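Local coordinates for protein exopolygalacturonate lyase (Vibrio vulnificus, PDB 5A29) that probably cleaves pectate-type polysaccharides by beta-elimination, as a manganese-binding lyase of polysaccharide lyase family 2, at residues 550-554 with 555-559; 561-564 with 565-569. All coordinates share one frame; numbering follows the deposited sequence.

Contact 1. Residues 550-554 with 555-559; sequences HGEFA and GKENA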
loop_
_atom_site.group_PDB
_atom_site.type_symbol
_atom_site.label_atom_id
_atom_site.label_comp_id
_atom_site.label_asym_id
_atom_site.label_seq_id
_atom_site.Cartn_x
_atom_site.Cartn_y
_atom_site.Cartn_z
ATOM N N HIS A 550 6.809 13.806 2.726
ATOM C CA HIS A 550 6.896 14.681 1.589
ATOM C C HIS A 550 6.958 16.145 2.107
ATOM O O HIS A 550 6.097 16.561 2.892
ATOM C CB HIS A 550 5.636 14.504 0.756
ATOM C CG HIS A 550 5.649 15.277 -0.518
ATOM N ND1 HIS A 550 4.493 15.778 -1.101
ATOM C CD2 HIS A 550 6.675 15.668 -1.310
ATOM C CE1 HIS A 550 4.818 16.433 -2.203
ATOM N NE2 HIS A 550 6.135 16.376 -2.359
ATOM N N GLY A 551 7.947 16.892 1.654
ATOM C CA GLY A 551 8.037 18.336 1.995
ATOM C C GLY A 551 9.273 18.908 1.335
ATOM O O GLY A 551 9.708 18.421 0.275
ATOM N N GLU A 552 9.845 19.956 1.946
ATOM C CA GLU A 552 11.068 20.574 1.388
ATOM C C GLU A 552 12.281 19.981 2.129
ATOM O O GLU A 552 12.356 20.032 3.357
ATOM C CB GLU A 552 11.068 22.129 1.569
ATOM C CG GLU A 552 9.958 22.881 0.818
ATOM C CD GLU A 552 8.604 22.945 1.562
ATOM O OE1 GLU A 552 8.540 23.113 2.822
ATOM O OE2 GLU A 552 7.562 22.853 0.860
ATOM N N PHE A 553 13.212 19.443 1.369
ATOM C CA PHE A 553 14.375 18.772 1.966
ATOM C C PHE A 553 15.595 19.538 1.507
ATOM O O PHE A 553 15.883 19.531 0.336
ATOM C CB PHE A 553 14.455 17.314 1.455
ATOM C CG PHE A 553 15.419 16.447 2.247
ATOM C CD1 PHE A 553 16.794 16.481 1.970
ATOM C CD2 PHE A 553 14.962 15.689 3.319
ATOM C CE1 PHE A 553 17.695 15.727 2.729
ATOM C CE2 PHE A 553 15.868 14.928 4.078
ATOM C CZ PHE A 553 17.232 14.955 3.781
ATOM N N ALA A 554 16.309 20.200 2.417
ATOM C CA ALA A 554 17.511 20.982 2.016
ATOM C C ALA A 554 17.181 21.885 0.831
ATOM O O ALA A 554 16.209 22.648 0.879
ATOM C CB ALA A 554 18.659 20.071 1.637
ATOM N N GLY A 555 17.937 21.717 -0.248
ATOM C CA GLY A 555 17.800 22.543 -1.460
ATOM C C GLY A 555 16.583 22.229 -2.322
ATOM O O GLY A 555 16.334 22.938 -3.294
ATOM N N LYS A 556 15.809 21.187 -1.968
ATOM C CA LYS A 556 14.868 20.601 -2.916
ATOM C C LYS A 556 13.444 20.827 -2.458
ATOM O O LYS A 556 13.064 20.383 -1.398
ATOM C CB LYS A 556 15.138 19.103 -3.092
ATOM C CG LYS A 556 14.759 18.615 -4.463
ATOM C CD LYS A 556 14.101 17.266 -4.356
ATOM C CE LYS A 556 14.520 16.381 -5.504
ATOM N NZ LYS A 556 15.963 16.047 -5.329
ATOM N N GLU A 557 12.652 21.508 -3.283
ATOM C CA GLU A 557 11.316 21.896 -2.900
ATOM C C GLU A 557 10.330 20.728 -2.806
ATOM O O GLU A 557 9.513 20.631 -1.877
ATOM C CB GLU A 557 10.802 22.950 -3.878
ATOM C CG GLU A 557 10.782 24.358 -3.309
ATOM C CD GLU A 557 9.581 25.147 -3.815
ATOM O OE1 GLU A 557 9.423 25.247 -5.056
ATOM O OE2 GLU A 557 8.768 25.629 -2.981
ATOM N N ASN A 558 10.372 19.837 -3.767
ATOM C CA ASN A 558 9.293 18.863 -3.791
ATOM C C ASN A 558 9.951 17.478 -3.559
ATOM O O ASN A 558 10.397 16.812 -4.502
ATOM C CB ASN A 558 8.568 19.008 -5.120
ATOM C CG ASN A 558 7.597 17.899 -5.373
ATOM O OD1 ASN A 558 6.699 17.657 -4.577
ATOM N ND2 ASN A 558 7.763 17.223 -6.500
ATOM N N ALA A 559 10.170 17.144 -2.291
ATOM C CA ALA A 559 11.071 16.013 -2.005
ATOM C C ALA A 559 10.402 14.939 -1.179
ATOM O O ALA A 559 9.649 15.238 -0.261
ATOM C CB ALA A 559 12.316 16.512 -1.262
HETATM O O HOH W 1 7.179 20.701 -0.934
#
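A local hairpin joins H550-A554 to G555-A559 near the C-terminal end of the chain, beside the manganese site. F553 and K556 form an antiparallel hydrogen-bonded pair around a type II' turn, with K556 N 2.8 Å from F553 O and F553 N 2.9 Å from K556 O. G551 and A559 make a second such pair, one residue out of step because of a beta bulge. F553 and A559 lie on one face, where their CB atoms meet at 3.5 Å. At the open end, H550 NE2 donates to N558 OD1 at 2.6 Å. The oxygen lies in the imidazole plane, while the nitrogen sits above the amide plane; the two planes are 77° apart. The H550 ring reaches this side because CG is anti to the backbone N (chi1 -175°). H550 CD2, at the ring edge, is also 3.2 Å from A559 O. E552 OE1 accepts from N148 N. A water lies near both E552 OE2 and E557 O, but its bonds are not settled. H550 O accepts from ND1 of the manganese ligand H133, and the two rings meet. This is a bulged beta hairpin whose H550 is a second-shell neighbour of the metal site.

Contact 2. Residues 561-564 with 565-569; sequences DTNE and IYKQT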
loop_
_atom_site.group_PDB
_atom_site.type_symbol
_atom_site.label_atom_id
_atom_site.label_comp_id
_atom_site.label_asym_id
_atom_site.label_seq_id
_atom_site.Cartn_x
_atom_site.Cartn_y
_atom_site.Cartn_z
ATOM N N ASP A 561 11.300 11.534 1.402
ATOM C CA ASP A 561 12.331 10.746 2.134
ATOM C C ASP A 561 12.787 9.458 1.397
ATOM O O ASP A 561 13.992 9.093 1.396
ATOM C CB ASP A 561 11.885 10.416 3.550
ATOM C CG ASP A 561 10.630 9.493 3.604
ATOM O OD1 ASP A 561 9.914 9.416 2.603
ATOM O OD2 ASP A 561 10.341 8.876 4.664
ATOM N N THR A 562 11.850 8.862 0.668
ATOM C CA THR A 562 12.095 7.721 -0.202
ATOM C C THR A 562 13.320 7.920 -1.050
ATOM O O THR A 562 14.098 7.013 -1.219
ATOM C CB THR A 562 10.867 7.557 -1.150
ATOM O OG1 THR A 562 9.685 7.662 -0.323
ATOM C CG2 THR A 562 10.838 6.177 -1.763
ATOM N N ASN A 563 13.495 9.120 -1.605
ATOM C CA ASN A 563 14.646 9.384 -2.418
ATOM C C ASN A 563 15.737 10.070 -1.600
ATOM O O ASN A 563 16.864 9.602 -1.586
ATOM C CB ASN A 563 14.263 10.299 -3.560
ATOM C CG ASN A 563 15.420 10.532 -4.486
ATOM O OD1 ASN A 563 15.901 9.600 -5.141
ATOM N ND2 ASN A 563 15.914 11.769 -4.517
ATOM N N GLU A 564 15.391 11.156 -0.911
ATOM C CA GLU A 564 16.401 12.050 -0.280
ATOM C C GLU A 564 17.129 11.339 0.853
ATOM O O GLU A 564 18.267 11.720 1.185
ATOM C CB GLU A 564 15.764 13.337 0.283
ATOM C CG GLU A 564 15.084 14.181 -0.828
ATOM C CD GLU A 564 15.940 14.349 -2.086
ATOM O OE1 GLU A 564 17.068 14.877 -1.990
ATOM O OE2 GLU A 564 15.524 13.951 -3.186
ATOM N N ILE A 565 16.455 10.376 1.491
ATOM C CA ILE A 565 17.080 9.553 2.526
ATOM C C ILE A 565 17.398 8.116 2.053
ATOM O O ILE A 565 18.566 7.708 2.011
ATOM C CB ILE A 565 16.279 9.545 3.821
ATOM C CG1 ILE A 565 16.178 10.980 4.367
ATOM C CG2 ILE A 565 16.839 8.519 4.819
ATOM C CD1 ILE A 565 15.254 11.181 5.547
ATOM N N TYR A 566 16.371 7.360 1.650
ATOM C CA TYR A 566 16.507 5.926 1.534
ATOM C C TYR A 566 17.164 5.458 0.259
ATOM O O TYR A 566 17.467 4.239 0.144
ATOM C CB TYR A 566 15.156 5.186 1.816
ATOM C CG TYR A 566 14.698 5.478 3.225
ATOM C CD1 TYR A 566 15.354 4.905 4.321
ATOM C CD2 TYR A 566 13.691 6.405 3.472
ATOM C CE1 TYR A 566 14.951 5.160 5.606
ATOM C CE2 TYR A 566 13.281 6.676 4.748
ATOM C CZ TYR A 566 13.944 6.061 5.808
ATOM O OH TYR A 566 13.563 6.320 7.081
ATOM N N LYS A 567 17.427 6.375 -0.677
ATOM C CA LYS A 567 18.203 6.012 -1.878
ATOM C C LYS A 567 19.645 6.587 -1.889
ATOM O O LYS A 567 20.375 6.351 -2.835
ATOM C CB LYS A 567 17.504 6.438 -3.196
ATOM C CG LYS A 567 16.229 5.655 -3.480
ATOM C CD LYS A 567 15.685 6.093 -4.817
ATOM C CE LYS A 567 14.558 5.186 -5.174
ATOM N NZ LYS A 567 14.076 5.585 -6.524
ATOM N N GLN A 568 20.024 7.240 -0.827
ATOM C CA GLN A 568 21.435 7.691 -0.677
ATOM C C GLN A 568 22.393 6.459 -0.608
ATOM O O GLN A 568 22.046 5.353 -0.085
ATOM C CB GLN A 568 21.553 8.539 0.598
ATOM C CG GLN A 568 20.747 9.835 0.537
ATOM C CD GLN A 568 20.984 10.585 -0.777
ATOM O OE1 GLN A 568 22.097 11.030 -1.019
ATOM N NE2 GLN A 568 19.950 10.669 -1.661
ATOM N N THR A 569 23.589 6.626 -1.151
ATOM C CA THR A 569 24.509 5.497 -1.215
ATOM C C THR A 569 25.628 5.785 -0.223
ATOM O O THR A 569 25.774 6.923 0.253
ATOM C CB THR A 569 25.048 5.254 -2.614
ATOM O OG1 THR A 569 25.511 6.491 -3.137
ATOM C CG2 THR A 569 23.948 4.674 -3.546
HETATM O O HOH W 2 11.582 8.503 7.233
#
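The short helix 561-564 ends in a type I turn from I565 to Q568, and D561 O takes both I565 N at 2.8 Å and Y566 N at 3.0 Å. The Y566 ring lies beside the first helical residue. Its CE2 edge is 3.7 Å from D561 OD2, which lies in the ring plane, and the carboxylate is turned 77° to the ring. One water donates to D561 OD2 and accepts from Y566 OH, so it ties the two polar ends together. The CG2 branch of I565 covers one ring face, 3.7 Å above its centre. Further on, Q568 folds back, bent at chi2 (-48°), and NE2 donates to N563 O at 3.3 Å. That oxygen lies in the amide plane of Q568. The aliphatic part of K567 passes N563 at about a right angle, with CD 3.5 Å from N563 OD1. N563 ND2 donates to E564 OE2 at 2.6 Å, from above the carboxylate plane. D561 OD1 is hydrogen-bonded to I549 N, just before the hairpin. The backbone of Q568 is hydrogen-bonded to that of L513, and both Y566 and Q568 touch strand 514-516. I565 packs on F553 of strand 552-553.

Overall arrangement
Contact 1 closes before contact 2 opens, and strand 556-560 runs directly into helix 561-564. Their centres are about 12 Å apart, on the same side of the chain's centre. They touch through side chains. K556 NZ forms a salt bridge with E564 OE2 at 3.0 Å. The aliphatic part of E564 packs on A559 and F553. The hairpin and the helical turn thus pack on each other near the C-terminus. Contact 1 is the one nearer the metal site: the H550 side chain is about 3 Å from that of the manganese ligand H133, the D561 side chain about 10 Å from it.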